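Putative peptidase (Chlamydophila abortus, PDB 3CE2) is a putative zinc-dependent oligopeptidase of the M3B (PepF) family, predicted to cleave small bioactive peptides. Local coordinates at residues A[61-66]-A[126-131]; A[71-76]-A[146-151]. All coordinates share one frame; numbering follows the deposited sequence.

Overall arrangement
Both contacts lie in the N-terminal helical part of the chain, on the same side of its centre and away from the zinc sites; their centres are about 12 Å apart. Helix 66-96 joins them: contact 1 involves the turn that leads into it, and contact 2 packs its early turns against the start of helix 149-156. Along the chain the order is 61-66, 71-76, 126-131 and 146-151, so the segments alternate. The two contacts also touch each other, with Y61 CE1 3.6 Å from L72 N and L63 CD2 4.2 Å from L72 CD2. They thus form one continuous patch of packing around the start of helix 66-96.

Contact 1 of 2, residues A[61-66]-A[126-131]; sequences YQLDNS and PALTSL
L63 reaches from a type I beta turn, Q62 to N65, onto helix 124-129. Its CB points at that helix and lies 4.4 Å from L131 CD2. A chi1 of -66° sets CG anti to the carbonyl carbon, and from there the two methyls diverge. CD1 meets A127 CB at 3.7 Å, whereas L63 CD2 turns to L128 and stays 4.5 Å from L128 CD2. Alanine suits the first place because a single methyl lets the leucine come close to the helix; leucine at 128 is buried and extends the apolar surface. The backbone of L63 is touched too, its O lying 3.9 Å from L131 CD1, and that same oxygen accepts a hydrogen bond from H139 NE2. S130 OG bonds back to P126 O, four residues earlier, at 2.9 Å and in the carbonyl plane. N65 is the N-cap of helix 66-96, its OD1 taking the N-H of S68. The contact as a whole lies among three further helices: L63 and L128 rest on L69 of helix 66-96, L131 packs on I136 and H139 of helix 133-141, and L128 alone of these reaches I155 and F156 of helix 149-156.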
loop_
_atom_site.group_PDB
_atom_site.type_symbol
_atom_site.label_atom_id
_atom_site.label_comp_id
_atom_site.label_asym_id
_atom_site.label_seq_id
_atom_site.Cartn_x
_atom_site.Cartn_y
_atom_site.Cartn_z
ATOM N N TYR A 61 34.311 13.857 -6.885
ATOM C CA TYR A 61 33.962 14.122 -5.501
ATOM C C TYR A 61 34.965 13.571 -4.505
ATOM O O TYR A 61 35.605 12.539 -4.747
ATOM C CB TYR A 61 32.554 13.605 -5.208
ATOM C CG TYR A 61 31.531 14.327 -6.033
ATOM C CD1 TYR A 61 31.097 15.598 -5.665
ATOM C CD2 TYR A 61 31.031 13.774 -7.212
ATOM C CE1 TYR A 61 30.179 16.294 -6.430
ATOM C CE2 TYR A 61 30.106 14.455 -7.984
ATOM C CZ TYR A 61 29.680 15.717 -7.585
ATOM O OH TYR A 61 28.751 16.421 -8.333
ATOM N N GLN A 62 35.101 14.294 -3.396
ATOM C CA GLN A 62 35.911 13.862 -2.259
ATOM C C GLN A 62 34.970 13.658 -1.088
ATOM O O GLN A 62 34.570 14.616 -0.431
ATOM C CB GLN A 62 36.972 14.915 -1.892
ATOM C CG GLN A 62 38.001 15.183 -2.985
ATOM C CD GLN A 62 37.475 16.138 -4.056
ATOM O OE1 GLN A 62 37.020 17.255 -3.755
ATOM N NE2 GLN A 62 37.533 15.698 -5.317
ATOM N N LEU A 63 34.621 12.411 -0.823
ATOM C CA LEU A 63 33.600 12.130 0.166
ATOM C C LEU A 63 34.047 12.238 1.622
ATOM O O LEU A 63 33.239 12.051 2.537
ATOM C CB LEU A 63 33.001 10.763 -0.088
ATOM C CG LEU A 63 32.242 10.760 -1.410
ATOM C CD1 LEU A 63 31.889 9.337 -1.803
ATOM C CD2 LEU A 63 31.013 11.668 -1.374
ATOM N N ASP A 64 35.320 12.534 1.854
ATOM C CA ASP A 64 35.733 12.827 3.214
ATOM C C ASP A 64 35.558 14.323 3.507
ATOM O O ASP A 64 35.973 14.817 4.553
ATOM C CB ASP A 64 37.158 12.336 3.503
ATOM C CG ASP A 64 38.203 12.943 2.574
ATOM O OD1 ASP A 64 37.843 13.626 1.588
ATOM O OD2 ASP A 64 39.406 12.731 2.841
ATOM N N ASN A 65 34.899 15.024 2.588
ATOM C CA ASN A 65 34.732 16.459 2.693
ATOM C C ASN A 65 33.269 16.899 2.576
ATOM O O ASN A 65 32.678 16.874 1.498
ATOM C CB ASN A 65 35.566 17.121 1.607
ATOM C CG ASN A 65 35.474 18.618 1.632
ATOM O OD1 ASN A 65 34.394 19.205 1.514
ATOM N ND2 ASN A 65 36.620 19.257 1.759
ATOM N N SER A 66 32.696 17.344 3.684
ATOM C CA SER A 66 31.277 17.622 3.731
ATOM C C SER A 66 30.818 18.618 2.691
ATOM O O SER A 66 29.660 18.602 2.292
ATOM C CB SER A 66 30.882 18.088 5.120
ATOM O OG SER A 66 31.186 17.068 6.053
ATOM N N PRO A 126 26.915 2.955 -2.376
ATOM C CA PRO A 126 27.907 2.115 -1.695
ATOM C C PRO A 126 29.179 2.864 -1.280
ATOM O O PRO A 126 29.856 2.433 -0.337
ATOM C CB PRO A 126 28.220 1.009 -2.722
ATOM C CG PRO A 126 27.904 1.603 -4.035
ATOM C CD PRO A 126 26.881 2.715 -3.830
ATOM N N ALA A 127 29.508 3.961 -1.965
ATOM C CA ALA A 127 30.657 4.781 -1.542
ATOM C C ALA A 127 30.391 5.398 -0.170
ATOM O O ALA A 127 31.304 5.496 0.653
ATOM C CB ALA A 127 30.964 5.873 -2.557
ATOM N N LEU A 128 29.135 5.805 0.063
ATOM C CA LEU A 128 28.709 6.360 1.346
ATOM C C LEU A 128 28.658 5.324 2.452
ATOM O O LEU A 128 29.223 5.540 3.522
ATOM C CB LEU A 128 27.352 7.036 1.227
ATOM C CG LEU A 128 27.370 8.301 0.374
ATOM C CD1 LEU A 128 25.952 8.790 -0.031
ATOM C CD2 LEU A 128 28.123 9.364 1.128
ATOM N N THR A 129 27.984 4.206 2.205
ATOM C CA THR A 129 27.865 3.183 3.226
ATOM C C THR A 129 29.212 2.591 3.591
ATOM O O THR A 129 29.328 1.912 4.604
ATOM C CB THR A 129 26.910 2.034 2.836
ATOM O OG1 THR A 129 27.366 1.416 1.625
ATOM C CG2 THR A 129 25.525 2.568 2.642
ATOM N N SER A 130 30.238 2.851 2.793
ATOM C CA SER A 130 31.557 2.349 3.165
ATOM C C SER A 130 32.563 3.387 3.745
ATOM O O SER A 130 33.733 3.065 3.918
ATOM C CB SER A 130 32.173 1.582 2.001
ATOM O OG SER A 130 32.463 2.484 0.962
ATOM N N LEU A 131 32.121 4.609 4.048
ATOM C CA LEU A 131 32.938 5.543 4.837
ATOM C C LEU A 131 33.162 5.028 6.254
ATOM O O LEU A 131 32.337 4.285 6.780
ATOM C CB LEU A 131 32.239 6.887 4.936
ATOM C CG LEU A 131 31.959 7.433 3.558
ATOM C CD1 LEU A 131 31.378 8.797 3.659
ATOM C CD2 LEU A 131 33.281 7.450 2.793
#

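Contact 2 of 2, residues A[71-76]-A[146-151]; sequences SLLTTL and APYRFY
Helix 66-96 and the start of helix 149-156 face each other at L73 and Y148, whose CA atoms are 8.4 Å apart. This is helix-to-helix packing within the alpha-helical N-terminal part of an M3B peptidase, and one leucine touches two tyrosines. The CB of L73 is directed toward the partner segment, and its two methyls are divided between them. CD1 rests at the base of Y148, 3.8 Å from its CB, while CD2 lies 3.9 Å from CE2 of Y151. Each methyl approaches its ring obliquely, and the leucine and tyrosine side chains run past one another in opposite directions. A branched, buried leucine suits this place because it offers one methyl to each aromatic side chain.

Y148 is the N-cap residue, and Y151 follows three positions later, so both can project from one side of the helix start. Placing CG anti to the backbone N in Y151 (chi1 -179°) brings CE2 to the leucine, whereas in Y148 (chi1 -49°) CB and CG meet CD1. Tyrosine suits both places: its ring offers apolar carbon. P147 CB lies 3.9 Å above one face of the Y148 ring, displaced from its centre, and that ring also meets H420; Y151 makes an edge-to-face contact with F77. On the exposed side, T74 OG1 is hydrogen-bonded to L70 O one turn back, and stands 4.0 Å from Y148 OH.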
loop_
_atom_site.group_PDB
_atom_site.type_symbol
_atom_site.label_atom_id
_atom_site.label_comp_id
_atom_site.label_asym_id
_atom_site.label_seq_id
_atom_site.Cartn_x
_atom_site.Cartn_y
_atom_site.Cartn_z
ATOM N N SER A 71 27.720 19.303 -2.297
ATOM C CA SER A 71 27.675 19.587 -3.722
ATOM C C SER A 71 27.043 18.434 -4.531
ATOM O O SER A 71 26.178 18.665 -5.380
ATOM C CB SER A 71 29.078 19.872 -4.235
ATOM O OG SER A 71 29.022 20.215 -5.602
ATOM N N LEU A 72 27.488 17.206 -4.261
ATOM C CA LEU A 72 26.918 15.996 -4.844
ATOM C C LEU A 72 25.392 15.901 -4.688
ATOM O O LEU A 72 24.650 15.888 -5.685
ATOM C CB LEU A 72 27.568 14.786 -4.199
ATOM C CG LEU A 72 26.946 13.457 -4.578
ATOM C CD1 LEU A 72 26.849 13.383 -6.079
ATOM C CD2 LEU A 72 27.792 12.307 -4.040
ATOM N N LEU A 73 24.935 15.841 -3.437
ATOM C CA LEU A 73 23.515 15.795 -3.123
ATOM C C LEU A 73 22.766 16.908 -3.853
ATOM O O LEU A 73 21.751 16.671 -4.489
ATOM C CB LEU A 73 23.300 15.963 -1.619
ATOM C CG LEU A 73 23.963 14.953 -0.696
ATOM C CD1 LEU A 73 23.562 15.228 0.734
ATOM C CD2 LEU A 73 23.590 13.521 -1.080
ATOM N N THR A 74 23.271 18.125 -3.737
ATOM C CA THR A 74 22.635 19.297 -4.294
ATOM C C THR A 74 22.353 19.094 -5.778
ATOM O O THR A 74 21.298 19.470 -6.303
ATOM C CB THR A 74 23.567 20.530 -4.075
ATOM O OG1 THR A 74 23.395 20.993 -2.731
ATOM C CG2 THR A 74 23.265 21.678 -5.035
ATOM N N THR A 75 23.313 18.475 -6.437
ATOM C CA THR A 75 23.314 18.394 -7.869
ATOM C C THR A 75 22.479 17.228 -8.307
ATOM O O THR A 75 21.810 17.294 -9.332
ATOM C CB THR A 75 24.737 18.205 -8.385
ATOM O OG1 THR A 75 25.439 19.447 -8.249
ATOM C CG2 THR A 75 24.719 17.784 -9.831
ATOM N N LEU A 76 22.502 16.158 -7.528
ATOM C CA LEU A 76 21.726 15.028 -7.927
ATOM C C LEU A 76 20.247 15.244 -7.619
ATOM O O LEU A 76 19.389 14.868 -8.422
ATOM C CB LEU A 76 22.326 13.712 -7.426
ATOM C CG LEU A 76 22.050 13.108 -6.073
ATOM C CD1 LEU A 76 20.705 12.417 -6.121
ATOM C CD2 LEU A 76 23.130 12.100 -5.794
ATOM N N ALA A 146 23.264 19.859 7.251
ATOM C CA ALA A 146 22.192 19.697 8.253
ATOM C C ALA A 146 20.798 19.486 7.654
ATOM O O ALA A 146 20.002 18.773 8.227
ATOM C CB ALA A 146 22.186 20.845 9.304
ATOM N N PRO A 147 20.483 20.144 6.528
ATOM C CA PRO A 147 19.170 19.898 5.888
ATOM C C PRO A 147 18.995 18.508 5.294
ATOM O O PRO A 147 17.884 18.146 4.929
ATOM C CB PRO A 147 19.115 20.946 4.761
ATOM C CG PRO A 147 20.144 22.025 5.185
ATOM C CD PRO A 147 21.240 21.214 5.847
ATOM N N TYR A 148 20.081 17.749 5.202
ATOM C CA TYR A 148 20.084 16.446 4.552
ATOM C C TYR A 148 20.484 15.400 5.557
ATOM O O TYR A 148 21.063 14.379 5.203
ATOM C CB TYR A 148 21.068 16.420 3.373
ATOM C CG TYR A 148 20.906 17.593 2.431
ATOM C CD1 TYR A 148 19.976 17.558 1.383
ATOM C CD2 TYR A 148 21.651 18.759 2.611
ATOM C CE1 TYR A 148 19.805 18.643 0.533
ATOM C CE2 TYR A 148 21.477 19.857 1.775
ATOM C CZ TYR A 148 20.560 19.789 0.738
ATOM O OH TYR A 148 20.423 20.873 -0.092
ATOM N N ARG A 149 20.171 15.647 6.818
ATOM C CA ARG A 149 20.602 14.734 7.874
ATOM C C ARG A 149 19.852 13.390 7.851
ATOM O O ARG A 149 20.453 12.325 7.917
ATOM C CB ARG A 149 20.467 15.401 9.243
ATOM C CG ARG A 149 21.623 15.107 10.161
ATOM C CD ARG A 149 21.194 15.156 11.624
ATOM N NE ARG A 149 22.254 14.609 12.487
ATOM C CZ ARG A 149 22.187 13.450 13.148
ATOM N NH1 ARG A 149 23.214 13.059 13.878
ATOM N NH2 ARG A 149 21.102 12.680 13.085
ATOM N N PHE A 150 18.533 13.445 7.777
ATOM C CA PHE A 150 17.747 12.236 7.781
ATOM C C PHE A 150 18.041 11.401 6.531
ATOM O O PHE A 150 18.297 10.179 6.606
ATOM C CB PHE A 150 16.282 12.572 7.840
ATOM C CG PHE A 150 15.412 11.382 7.779
ATOM C CD1 PHE A 150 15.636 10.312 8.646
ATOM C CD2 PHE A 150 14.358 11.323 6.869
ATOM C CE1 PHE A 150 14.822 9.189 8.621
ATOM C CE2 PHE A 150 13.538 10.213 6.823
ATOM C CZ PHE A 150 13.773 9.131 7.705
ATOM N N TYR A 151 18.029 12.085 5.395
ATOM C CA TYR A 151 18.417 11.484 4.156
ATOM C C TYR A 151 19.721 10.715 4.322
ATOM O O TYR A 151 19.792 9.537 4.013
ATOM C CB TYR A 151 18.549 12.533 3.058
ATOM C CG TYR A 151 18.926 11.912 1.738
ATOM C CD1 TYR A 151 17.960 11.347 0.911
ATOM C CD2 TYR A 151 20.249 11.853 1.332
ATOM C CE1 TYR A 151 18.297 10.764 -0.280
ATOM C CE2 TYR A 151 20.592 11.262 0.138
ATOM C CZ TYR A 151 19.604 10.720 -0.649
ATOM O OH TYR A 151 19.939 10.148 -1.827
#